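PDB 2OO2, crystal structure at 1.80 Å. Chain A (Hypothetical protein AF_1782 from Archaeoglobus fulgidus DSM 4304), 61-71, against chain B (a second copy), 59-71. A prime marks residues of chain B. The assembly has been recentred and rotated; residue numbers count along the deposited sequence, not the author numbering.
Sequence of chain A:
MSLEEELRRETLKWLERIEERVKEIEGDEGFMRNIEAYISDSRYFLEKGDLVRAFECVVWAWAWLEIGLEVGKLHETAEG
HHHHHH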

# COMPACT_ATOMS: atom_id res chain seq x y z
N ALA A 61 -5.31 -0.65 2.46
CA ALA A 61 -5.99 -0.97 3.77
C ALA A 61 -4.99 -1.43 4.86
O ALA A 61 -4.96 -0.86 6.03
CB ALA A 61 -7.14 -1.98 3.60
N TRP A 62 -4.10 -2.36 4.49
CA TRP A 62 -3.05 -2.80 5.40
C TRP A 62 -2.06 -1.71 5.86
O TRP A 62 -1.64 -1.70 7.05
CB TRP A 62 -2.32 -4.00 4.80
CG TRP A 62 -3.01 -5.27 5.13
CD1 TRP A 62 -3.72 -6.10 4.24
CD2 TRP A 62 -3.05 -5.93 6.41
NE1 TRP A 62 -4.19 -7.17 4.92
CE2 TRP A 62 -3.78 -7.12 6.24
CE3 TRP A 62 -2.53 -5.62 7.69
CZ2 TRP A 62 -4.04 -8.01 7.30
CZ3 TRP A 62 -2.77 -6.50 8.72
CH2 TRP A 62 -3.54 -7.66 8.53
N ALA A 63 -1.71 -0.77 4.95
CA ALA A 63 -0.74 0.26 5.29
C ALA A 63 -1.38 1.21 6.33
O ALA A 63 -0.68 1.61 7.25
CB ALA A 63 -0.29 1.09 4.10
N TRP A 64 -2.64 1.59 6.17
CA TRP A 64 -3.32 2.52 7.14
C TRP A 64 -3.36 1.82 8.49
O TRP A 64 -3.17 2.50 9.57
CB TRP A 64 -4.75 2.89 6.72
CG TRP A 64 -4.76 4.03 5.71
CD1 TRP A 64 -4.80 3.91 4.34
CD2 TRP A 64 -4.62 5.42 5.99
NE1 TRP A 64 -4.73 5.17 3.75
CE2 TRP A 64 -4.61 6.11 4.75
CE3 TRP A 64 -4.51 6.16 7.19
CZ2 TRP A 64 -4.49 7.51 4.67
CZ3 TRP A 64 -4.42 7.56 7.10
CH2 TRP A 64 -4.39 8.21 5.87
N LEU A 65 -3.66 0.52 8.46
CA LEU A 65 -3.69 -0.33 9.65
C LEU A 65 -2.31 -0.48 10.31
O LEU A 65 -2.15 -0.06 11.51
CB LEU A 65 -4.35 -1.71 9.35
CG LEU A 65 -4.72 -2.54 10.57
CD1 LEU A 65 -5.66 -3.65 10.12
CD2 LEU A 65 -3.51 -3.13 11.27
N GLU A 66 -1.29 -0.95 9.57
CA GLU A 66 0.08 -1.11 10.11
C GLU A 66 0.73 0.20 10.58
O GLU A 66 1.27 0.23 11.65
CB GLU A 66 1.02 -1.81 9.16
CG GLU A 66 0.67 -3.30 9.06
CD GLU A 66 0.76 -4.06 10.41
OE1 GLU A 66 1.85 -4.33 10.93
OE2 GLU A 66 -0.28 -4.46 10.91
N ILE A 67 0.61 1.25 9.78
CA ILE A 67 1.21 2.55 10.10
C ILE A 67 0.45 3.24 11.25
O ILE A 67 1.08 3.91 12.09
CB ILE A 67 1.40 3.47 8.84
CG1 ILE A 67 2.30 2.77 7.80
CG2 ILE A 67 1.98 4.81 9.26
CD1 ILE A 67 2.24 3.38 6.35
N GLY A 68 -0.87 3.07 11.28
CA GLY A 68 -1.71 3.48 12.41
C GLY A 68 -1.22 2.86 13.71
O GLY A 68 -1.09 3.57 14.73
N LEU A 69 -0.99 1.53 13.70
CA LEU A 69 -0.39 0.82 14.86
C LEU A 69 1.00 1.36 15.23
O LEU A 69 1.27 1.64 16.43
CB LEU A 69 -0.33 -0.70 14.62
CG LEU A 69 -1.63 -1.48 14.76
CD1 LEU A 69 -1.45 -2.92 14.37
CD2 LEU A 69 -2.23 -1.39 16.19
N GLU A 70 1.87 1.55 14.22
CA GLU A 70 3.23 2.05 14.45
C GLU A 70 3.25 3.42 15.13
O GLU A 70 4.04 3.65 16.03
CB GLU A 70 4.05 2.08 13.16
CG GLU A 70 5.58 2.20 13.39
CD GLU A 70 6.14 1.01 14.15
OE1 GLU A 70 5.85 -0.14 13.76
OE2 GLU A 70 6.86 1.22 15.16
N VAL A 71 2.40 4.34 14.69
CA VAL A 71 2.46 5.71 15.21
C VAL A 71 1.56 5.90 16.43
O VAL A 71 1.41 7.03 16.96
CB VAL A 71 2.14 6.76 14.11
CG1 VAL A 71 3.15 6.67 12.94
CG2 VAL A 71 0.69 6.67 13.64
N VAL B 59 3.27 0.68 -3.74
CA VAL B 59 2.05 1.11 -3.02
C VAL B 59 2.53 1.31 -1.59
O VAL B 59 2.16 2.38 -1.02
CB VAL B 59 1.01 0.09 -3.00
CG1 VAL B 59 -0.18 0.54 -2.30
CG2 VAL B 59 0.52 -0.11 -4.52
N TRP B 60 3.24 0.34 -1.01
CA TRP B 60 3.77 0.59 0.41
C TRP B 60 4.59 1.85 0.43
O TRP B 60 4.48 2.64 1.47
CB TRP B 60 4.60 -0.60 0.95
CG TRP B 60 3.73 -1.67 1.58
CD1 TRP B 60 3.26 -2.84 0.97
CD2 TRP B 60 3.14 -1.65 2.87
NE1 TRP B 60 2.54 -3.59 1.81
CE2 TRP B 60 2.40 -2.86 3.01
CE3 TRP B 60 3.16 -0.71 3.93
CZ2 TRP B 60 1.66 -3.16 4.12
CZ3 TRP B 60 2.47 -1.05 5.08
CH2 TRP B 60 1.72 -2.25 5.19
N ALA B 61 5.50 2.03 -0.54
CA ALA B 61 6.31 3.31 -0.53
C ALA B 61 5.42 4.58 -0.50
O ALA B 61 5.60 5.50 0.40
CB ALA B 61 7.33 3.36 -1.69
N TRP B 62 4.41 4.60 -1.37
CA TRP B 62 3.45 5.70 -1.37
C TRP B 62 2.63 5.88 -0.08
O TRP B 62 2.37 7.04 0.34
CB TRP B 62 2.54 5.59 -2.60
CG TRP B 62 3.14 6.24 -3.78
CD1 TRP B 62 3.66 5.60 -4.94
CD2 TRP B 62 3.29 7.65 -4.02
NE1 TRP B 62 4.11 6.54 -5.79
CE2 TRP B 62 3.88 7.81 -5.29
CE3 TRP B 62 2.97 8.81 -3.26
CZ2 TRP B 62 4.19 9.07 -5.83
CZ3 TRP B 62 3.26 10.04 -3.81
CH2 TRP B 62 3.88 10.17 -5.06
N ALA B 63 2.25 4.76 0.57
CA ALA B 63 1.44 4.84 1.78
C ALA B 63 2.29 5.46 2.90
O ALA B 63 1.75 6.26 3.65
CB ALA B 63 0.91 3.49 2.24
N TRP B 64 3.54 5.06 3.05
CA TRP B 64 4.43 5.62 4.14
C TRP B 64 4.59 7.12 3.89
O TRP B 64 4.60 7.93 4.88
CB TRP B 64 5.82 4.97 4.18
CG TRP B 64 5.81 3.65 4.94
CD1 TRP B 64 5.67 2.40 4.40
CD2 TRP B 64 5.83 3.49 6.35
NE1 TRP B 64 5.63 1.45 5.41
CE2 TRP B 64 5.73 2.10 6.62
CE3 TRP B 64 5.95 4.39 7.44
CZ2 TRP B 64 5.73 1.59 7.94
CZ3 TRP B 64 5.98 3.87 8.74
CH2 TRP B 64 5.86 2.50 8.98
N LEU B 65 4.76 7.47 2.61
CA LEU B 65 4.85 8.87 2.17
C LEU B 65 3.56 9.66 2.42
O LEU B 65 3.60 10.67 3.19
CB LEU B 65 5.34 8.96 0.70
CG LEU B 65 5.78 10.35 0.24
CD1 LEU B 65 6.56 10.19 -1.07
CD2 LEU B 65 4.63 11.30 0.06
N GLU B 66 2.42 9.21 1.88
CA GLU B 66 1.12 9.90 2.06
C GLU B 66 0.66 9.98 3.53
O GLU B 66 0.27 11.03 3.95
CB GLU B 66 -0.00 9.31 1.23
CG GLU B 66 0.20 9.66 -0.25
CD GLU B 66 0.21 11.18 -0.54
OE1 GLU B 66 -0.83 11.86 -0.49
OE2 GLU B 66 1.26 11.69 -0.89
N ILE B 67 0.77 8.89 4.26
CA ILE B 67 0.35 8.82 5.66
C ILE B 67 1.31 9.62 6.56
O ILE B 67 0.85 10.25 7.54
CB ILE B 67 0.08 7.36 6.16
CG1 ILE B 67 -1.01 6.69 5.31
CG2 ILE B 67 -0.32 7.38 7.64
CD1 ILE B 67 -1.08 5.12 5.42
N GLY B 68 2.60 9.58 6.24
CA GLY B 68 3.61 10.43 6.87
C GLY B 68 3.23 11.91 6.75
O GLY B 68 3.30 12.65 7.75
N LEU B 69 2.88 12.34 5.52
CA LEU B 69 2.38 13.71 5.28
C LEU B 69 1.10 14.02 6.09
O LEU B 69 1.02 15.09 6.75
CB LEU B 69 2.14 13.98 3.78
CG LEU B 69 3.38 14.24 2.92
CD1 LEU B 69 3.01 14.35 1.46
CD2 LEU B 69 4.15 15.51 3.37
N GLU B 70 0.13 13.09 6.06
CA GLU B 70 -1.14 13.27 6.78
C GLU B 70 -0.95 13.48 8.29
O GLU B 70 -1.59 14.33 8.88
CB GLU B 70 -2.11 12.12 6.52
CG GLU B 70 -3.58 12.44 6.90
CD GLU B 70 -4.15 13.60 6.09
OE1 GLU B 70 -4.02 13.56 4.84
OE2 GLU B 70 -4.71 14.55 6.68
N VAL B 71 -0.08 12.69 8.91
CA VAL B 71 0.06 12.74 10.37
C VAL B 71 1.12 13.75 10.81
O VAL B 71 1.44 13.88 12.02
CB VAL B 71 0.33 11.34 10.98
CG1 VAL B 71 -0.82 10.37 10.67
CG2 VAL B 71 1.69 10.80 10.56

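The methyl groups of Ala63 and Ala63′ meet at 3.3 Å, CB to CB, which is tight for two saturated carbons. The CA atoms of Ala63 and Ala63′ lie 6.2 Å apart, the shortest CA spacing in the register. The two helices cross at -51°, with a closest axis approach of 9.7 Å. Their N-to-C directions run more nearly parallel than antiparallel. The short methyl side chains leave little between the backbones here.

A second like-with-like contact lies one turn further along. CG2 of Ile67 is 3.8 Å from CG2 of Ile67′. Both isoleucines have chi1 in m and chi2 in t. Each also covers a tryptophan of the other chain. CG1 of Ile67′ sits 3.5 Å from the centroid of the six-membered ring of Trp64, only 9° off the ring normal. This is a CH-pi contact almost directly over the ring. The contact is repeated with the chains exchanged, from Ile67 CG1 to the Trp64′ ring, with the same distance and angle. The CD1 methyl lies over the same face: Ile67′ CD1 is 3.6 Å from Trp64 CD2. Ile67′ CD1 is also 4.0 Å from Ala63 O.

The CA-to-CB bond of Trp64 points away from the other helix, and that of Trp64′ points sideways. In both, the end of the side chain comes nearer, so the indole can still pack against the isoleucine. At the edge of the Trp64 ring, CH2 is 4.4 Å from Glu70′ CG. Here the glutamate contributes an aliphatic carbon, not its charge. Glu70 does the same at the edge of the Trp64′ ring.

Trp60′ brings the end of its indole against one turn of the first helix. Ala63 CB lies over one face of the Trp60′ ring, 4.1 Å from the centroid of its six-membered ring and 29° off the normal. The closest pair of these two residues is Ala63 CA and Trp60′ CZ3, at 3.5 Å. Glu66 CB approaches the ring edge, 4.1 Å from Trp60′ CH2. Trp62 CB is 4.1 Å from Trp60′ CZ2, but the end of the Trp62 side chain leads away, and its NE1 is hydrogen-bonded elsewhere in the structure.

No hydrogen bond crosses between the stretches. Their backbone polar groups are largely engaged within each helix, as in Ile67 N to Ala63 O at 2.9 Å. The contact buries 595 Å² in total and rests on apolar packing and CH-pi contacts.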